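Local coordinates for protein glycosyl hydrolase family 26 (Bacteroides ovatus, PDB 4ZXO) that probably hydrolyses internal beta-1,4-mannosidic linkages of galactomannan, as a family 26 glycoside hydrolase with a TIM-barrel fold, at residues R85-S99 against S148-R162. Residues are numbered along the deposited sequence; the frame is centred on the assembly and turned at random.
Sequences REYIIEQYARGGMIS and SLKTKEGVLIPVVFR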
# COMPACT_ATOMS: atom_id res chain seq x y z
N ARG A 85 -6.01 2.80 14.45
CA ARG A 85 -4.85 2.66 15.34
C ARG A 85 -4.85 1.33 16.10
O ARG A 85 -3.85 0.65 16.19
CB ARG A 85 -4.78 3.81 16.32
CG ARG A 85 -3.67 3.66 17.31
CD ARG A 85 -3.70 4.83 18.27
NE ARG A 85 -3.74 6.14 17.62
CZ ARG A 85 -4.79 6.96 17.58
NH1 ARG A 85 -5.93 6.60 18.15
NH2 ARG A 85 -4.70 8.14 16.94
N GLU A 86 -6.01 0.90 16.57
CA GLU A 86 -6.12 -0.42 17.21
C GLU A 86 -5.72 -1.55 16.28
O GLU A 86 -4.96 -2.44 16.66
CB GLU A 86 -7.54 -0.69 17.66
CG GLU A 86 -7.94 -0.08 18.91
CD GLU A 86 -9.31 -0.62 19.35
OE1 GLU A 86 -10.08 -1.11 18.49
OE2 GLU A 86 -9.62 -0.59 20.55
N TYR A 87 -6.22 -1.51 15.04
CA TYR A 87 -5.95 -2.61 14.11
C TYR A 87 -4.48 -2.65 13.79
O TYR A 87 -3.89 -3.74 13.59
CB TYR A 87 -6.75 -2.51 12.82
CG TYR A 87 -8.23 -2.37 13.05
CD1 TYR A 87 -8.85 -2.94 14.17
CD2 TYR A 87 -9.04 -1.65 12.13
CE1 TYR A 87 -10.23 -2.77 14.38
CE2 TYR A 87 -10.41 -1.49 12.34
CZ TYR A 87 -11.00 -2.07 13.44
OH TYR A 87 -12.35 -1.93 13.65
N ILE A 88 -3.89 -1.46 13.67
CA ILE A 88 -2.45 -1.38 13.38
C ILE A 88 -1.62 -1.95 14.54
O ILE A 88 -0.68 -2.74 14.30
CB ILE A 88 -2.07 0.08 13.05
CG1 ILE A 88 -2.66 0.42 11.67
CG2 ILE A 88 -0.53 0.31 13.03
CD1 ILE A 88 -2.73 1.93 11.39
N ILE A 89 -1.94 -1.55 15.77
CA ILE A 89 -1.25 -2.08 16.94
C ILE A 89 -1.38 -3.60 17.01
O ILE A 89 -0.39 -4.29 17.30
CB ILE A 89 -1.80 -1.38 18.17
CG1 ILE A 89 -1.26 0.04 18.20
CG2 ILE A 89 -1.37 -2.03 19.45
CD1 ILE A 89 -2.02 0.91 19.15
N GLU A 90 -2.56 -4.12 16.72
CA GLU A 90 -2.77 -5.56 16.77
C GLU A 90 -2.02 -6.31 15.68
O GLU A 90 -1.52 -7.42 15.92
CB GLU A 90 -4.26 -5.89 16.69
CG GLU A 90 -4.97 -5.30 17.89
CD GLU A 90 -6.49 -5.40 17.83
OE1 GLU A 90 -7.07 -6.02 16.93
OE2 GLU A 90 -7.12 -4.80 18.73
N GLN A 91 -1.92 -5.72 14.48
CA GLN A 91 -1.18 -6.38 13.41
C GLN A 91 0.29 -6.39 13.74
O GLN A 91 0.96 -7.41 13.52
CB GLN A 91 -1.48 -5.68 12.07
CG GLN A 91 -0.61 -6.18 10.87
CD GLN A 91 -0.99 -7.59 10.39
OE1 GLN A 91 -1.64 -8.37 11.11
NE2 GLN A 91 -0.59 -7.90 9.17
N TYR A 92 0.82 -5.29 14.29
CA TYR A 92 2.21 -5.31 14.67
C TYR A 92 2.46 -6.35 15.76
O TYR A 92 3.45 -7.10 15.73
CB TYR A 92 2.62 -3.93 15.19
CG TYR A 92 4.08 -3.85 15.58
CD1 TYR A 92 5.05 -3.63 14.63
CD2 TYR A 92 4.48 -3.99 16.91
CE1 TYR A 92 6.38 -3.54 14.97
CE2 TYR A 92 5.84 -3.92 17.29
CZ TYR A 92 6.79 -3.68 16.30
OH TYR A 92 8.12 -3.61 16.64
N ALA A 93 1.54 -6.42 16.71
CA ALA A 93 1.72 -7.34 17.86
C ALA A 93 1.79 -8.80 17.38
O ALA A 93 2.53 -9.63 17.95
CB ALA A 93 0.58 -7.14 18.86
N ARG A 94 1.07 -9.14 16.31
CA ARG A 94 1.09 -10.54 15.85
C ARG A 94 2.26 -10.75 14.88
O ARG A 94 2.49 -11.86 14.43
CB ARG A 94 -0.28 -10.93 15.25
CG ARG A 94 -0.66 -10.27 13.94
CD ARG A 94 -2.01 -10.81 13.39
NE ARG A 94 -3.16 -10.44 14.23
CZ ARG A 94 -3.98 -9.40 14.03
NH1 ARG A 94 -3.79 -8.55 12.99
NH2 ARG A 94 -5.00 -9.19 14.88
N GLY A 95 3.01 -9.69 14.58
CA GLY A 95 4.18 -9.83 13.72
C GLY A 95 3.98 -9.47 12.25
O GLY A 95 4.93 -9.61 11.44
N GLY A 96 2.80 -8.99 11.90
CA GLY A 96 2.59 -8.62 10.49
C GLY A 96 3.03 -7.21 10.17
O GLY A 96 3.41 -6.43 11.07
N MET A 97 2.92 -6.87 8.88
CA MET A 97 3.30 -5.56 8.37
C MET A 97 2.07 -4.68 8.15
O MET A 97 0.94 -5.23 7.94
CB MET A 97 4.04 -5.70 7.00
CG MET A 97 4.84 -4.47 6.66
SD MET A 97 5.47 -4.55 4.98
CE MET A 97 4.14 -3.70 4.09
N ILE A 98 2.27 -3.35 8.21
CA ILE A 98 1.22 -2.39 7.91
C ILE A 98 1.60 -1.45 6.80
O ILE A 98 2.70 -0.96 6.76
CB ILE A 98 0.87 -1.56 9.18
CG1 ILE A 98 0.36 -2.45 10.31
CG2 ILE A 98 -0.16 -0.41 8.86
CD1 ILE A 98 1.45 -2.91 11.29
N SER A 99 0.66 -1.21 5.88
CA SER A 99 0.84 -0.16 4.89
C SER A 99 -0.34 0.80 4.94
O SER A 99 -1.45 0.40 5.31
CB SER A 99 0.98 -0.75 3.48
OG SER A 99 1.23 0.30 2.54
N SER A 148 1.29 8.39 16.51
CA SER A 148 0.42 7.80 17.53
C SER A 148 0.39 6.28 17.42
O SER A 148 -0.17 5.61 18.30
CB SER A 148 -1.01 8.35 17.41
OG SER A 148 -1.73 7.72 16.35
N LEU A 149 1.00 5.74 16.36
CA LEU A 149 1.06 4.30 16.19
C LEU A 149 2.19 3.72 17.04
O LEU A 149 3.34 3.62 16.60
CB LEU A 149 1.24 3.95 14.71
CG LEU A 149 0.17 4.58 13.83
CD1 LEU A 149 0.49 4.22 12.37
CD2 LEU A 149 -1.18 4.08 14.19
N LYS A 150 1.86 3.42 18.30
CA LYS A 150 2.85 2.92 19.29
C LYS A 150 2.36 1.64 19.96
O LYS A 150 1.17 1.47 20.17
CB LYS A 150 3.12 3.97 20.38
CG LYS A 150 3.68 5.28 19.91
CD LYS A 150 4.39 5.94 21.12
CE LYS A 150 4.38 7.46 21.08
NZ LYS A 150 2.98 7.97 21.27
N THR A 151 3.27 0.76 20.32
CA THR A 151 2.90 -0.39 21.12
C THR A 151 2.54 0.10 22.54
O THR A 151 2.82 1.25 22.93
CB THR A 151 4.04 -1.44 21.18
OG1 THR A 151 5.10 -0.90 21.97
CG2 THR A 151 4.58 -1.78 19.77
N LYS A 152 1.95 -0.79 23.34
CA LYS A 152 1.65 -0.42 24.71
C LYS A 152 2.93 -0.16 25.50
O LYS A 152 2.88 0.49 26.54
CB LYS A 152 0.81 -1.49 25.40
CG LYS A 152 1.45 -2.84 25.51
CD LYS A 152 0.47 -3.82 26.16
CE LYS A 152 0.74 -5.31 25.81
NZ LYS A 152 2.10 -5.76 26.17
N GLU A 153 4.07 -0.67 25.03
CA GLU A 153 5.38 -0.38 25.65
C GLU A 153 6.02 0.91 25.12
O GLU A 153 7.07 1.33 25.61
CB GLU A 153 6.35 -1.56 25.43
CG GLU A 153 5.98 -2.82 26.17
CD GLU A 153 4.85 -3.65 25.52
OE1 GLU A 153 4.66 -3.57 24.27
OE2 GLU A 153 4.15 -4.39 26.27
N GLY A 154 5.37 1.55 24.15
CA GLY A 154 5.82 2.83 23.64
C GLY A 154 6.65 2.79 22.37
O GLY A 154 7.18 3.81 21.96
N VAL A 155 6.78 1.62 21.74
CA VAL A 155 7.64 1.50 20.53
C VAL A 155 6.86 1.96 19.30
O VAL A 155 5.71 1.54 19.13
CB VAL A 155 8.14 0.05 20.36
CG1 VAL A 155 9.03 -0.11 19.14
CG2 VAL A 155 8.93 -0.35 21.62
N LEU A 156 7.43 2.86 18.50
CA LEU A 156 6.75 3.31 17.27
C LEU A 156 6.61 2.13 16.30
O LEU A 156 7.54 1.33 16.11
CB LEU A 156 7.50 4.47 16.58
CG LEU A 156 7.37 5.93 17.10
CD1 LEU A 156 8.23 6.94 16.30
CD2 LEU A 156 5.97 6.48 17.04
N ILE A 157 5.45 2.02 15.68
CA ILE A 157 5.19 0.89 14.76
C ILE A 157 5.56 1.33 13.36
O ILE A 157 5.01 2.34 12.85
CB ILE A 157 3.74 0.48 14.86
CG1 ILE A 157 3.52 -0.12 16.27
CG2 ILE A 157 3.37 -0.50 13.73
CD1 ILE A 157 2.04 -0.23 16.61
N PRO A 158 6.48 0.58 12.71
CA PRO A 158 6.85 0.92 11.32
C PRO A 158 5.64 0.77 10.41
O PRO A 158 4.80 -0.12 10.58
CB PRO A 158 7.94 -0.11 10.95
CG PRO A 158 8.47 -0.57 12.27
CD PRO A 158 7.23 -0.59 13.18
N VAL A 159 5.54 1.65 9.44
CA VAL A 159 4.47 1.61 8.42
C VAL A 159 5.07 1.89 7.05
O VAL A 159 5.98 2.69 6.92
CB VAL A 159 3.37 2.69 8.74
CG1 VAL A 159 2.47 3.02 7.54
CG2 VAL A 159 2.61 2.21 9.97
N VAL A 160 4.58 1.19 6.03
CA VAL A 160 4.90 1.57 4.65
C VAL A 160 3.84 2.55 4.19
O VAL A 160 2.69 2.16 3.99
CB VAL A 160 4.98 0.37 3.70
CG1 VAL A 160 5.24 0.84 2.23
CG2 VAL A 160 6.06 -0.60 4.19
N PHE A 161 4.20 3.82 4.03
CA PHE A 161 3.23 4.86 3.69
C PHE A 161 3.33 5.09 2.17
O PHE A 161 4.46 5.22 1.62
CB PHE A 161 3.55 6.12 4.47
CG PHE A 161 2.62 7.28 4.20
CD1 PHE A 161 1.24 7.13 4.21
CD2 PHE A 161 3.16 8.57 4.01
CE1 PHE A 161 0.39 8.22 3.96
CE2 PHE A 161 2.30 9.68 3.82
CZ PHE A 161 0.92 9.51 3.80
N ARG A 162 2.19 5.06 1.49
CA ARG A 162 2.14 5.03 0.02
C ARG A 162 1.23 6.11 -0.49
O ARG A 162 0.15 5.81 -1.04
CB ARG A 162 1.63 3.62 -0.40
CG ARG A 162 1.72 3.33 -1.85
CD ARG A 162 1.32 1.88 -2.12
NE ARG A 162 -0.06 1.60 -1.77
CZ ARG A 162 -1.09 1.65 -2.65
NH1 ARG A 162 -0.89 2.08 -3.91
NH2 ARG A 162 -2.33 1.35 -2.25
O HOH W 1 4.67 -2.58 9.42
O HOH W 2 -0.91 0.55 0.86
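Ser-148 OG is gripped by two nitrogens of Arg-85: NE, 2.9 Å away, and NH2, 3.1 Å away, come side-on with the hydroxyl in the guanidinium plane. Ser-148 OG also bonds Phe-145 O, at the end of helix 132-147, so the arginine ties helix 81-93 to the next helix round the barrel. With CG anti to the backbone N (chi1 176°), the chain of Arg-85 passes CB and CG at a slant by Leu-149 CD2 before bending at chi3 to the serine. A leucine in place of Arg-85 offers no N-H, so Ser-148 OG would probably keep its bond to Phe-145 O but lose the polar link to helix 81-93.

Further along the helix, Ile-88 packs on Leu-149 and Ile-157, while Ile-89 CG1 lies 3.7 Å from Ile-157 CD1. Tyr-92 then swings its ring across the loop. Ile-157 CG1 sits over one face in a CH-pi contact, 4.1 Å from the centroid, while Thr-151 CG2 and Pro-158 CD approach the Tyr-92 ring obliquely. Thr-151 OG1, turned from the ring, accepts Val-155 N and holds the type I turn behind it.

Past the Schellman motif at Gly-95, strand 97-101 pairs in parallel with strand 159-162. Val-160 N gives a nearly straight bond (171°) to Ile-98 O. One step on, Ser-99 OG donates to Val-160 O at 2.8 Å, tilted 30° from the carbonyl plane, and accepts from a water that links it to Arg-162 NE. Another water bridges Ile-98 N to Pro-158 O where the strands begin. Salt bridges from Arg-162 to Asp-235 and Glu-270 carry this polar network across the barrel. The contact thus changes chemistry along its length: a partly exposed arginine–serine link, aliphatic and aromatic packing between helix and loop, then buried strand polar groups satisfied by backbone, serine and water.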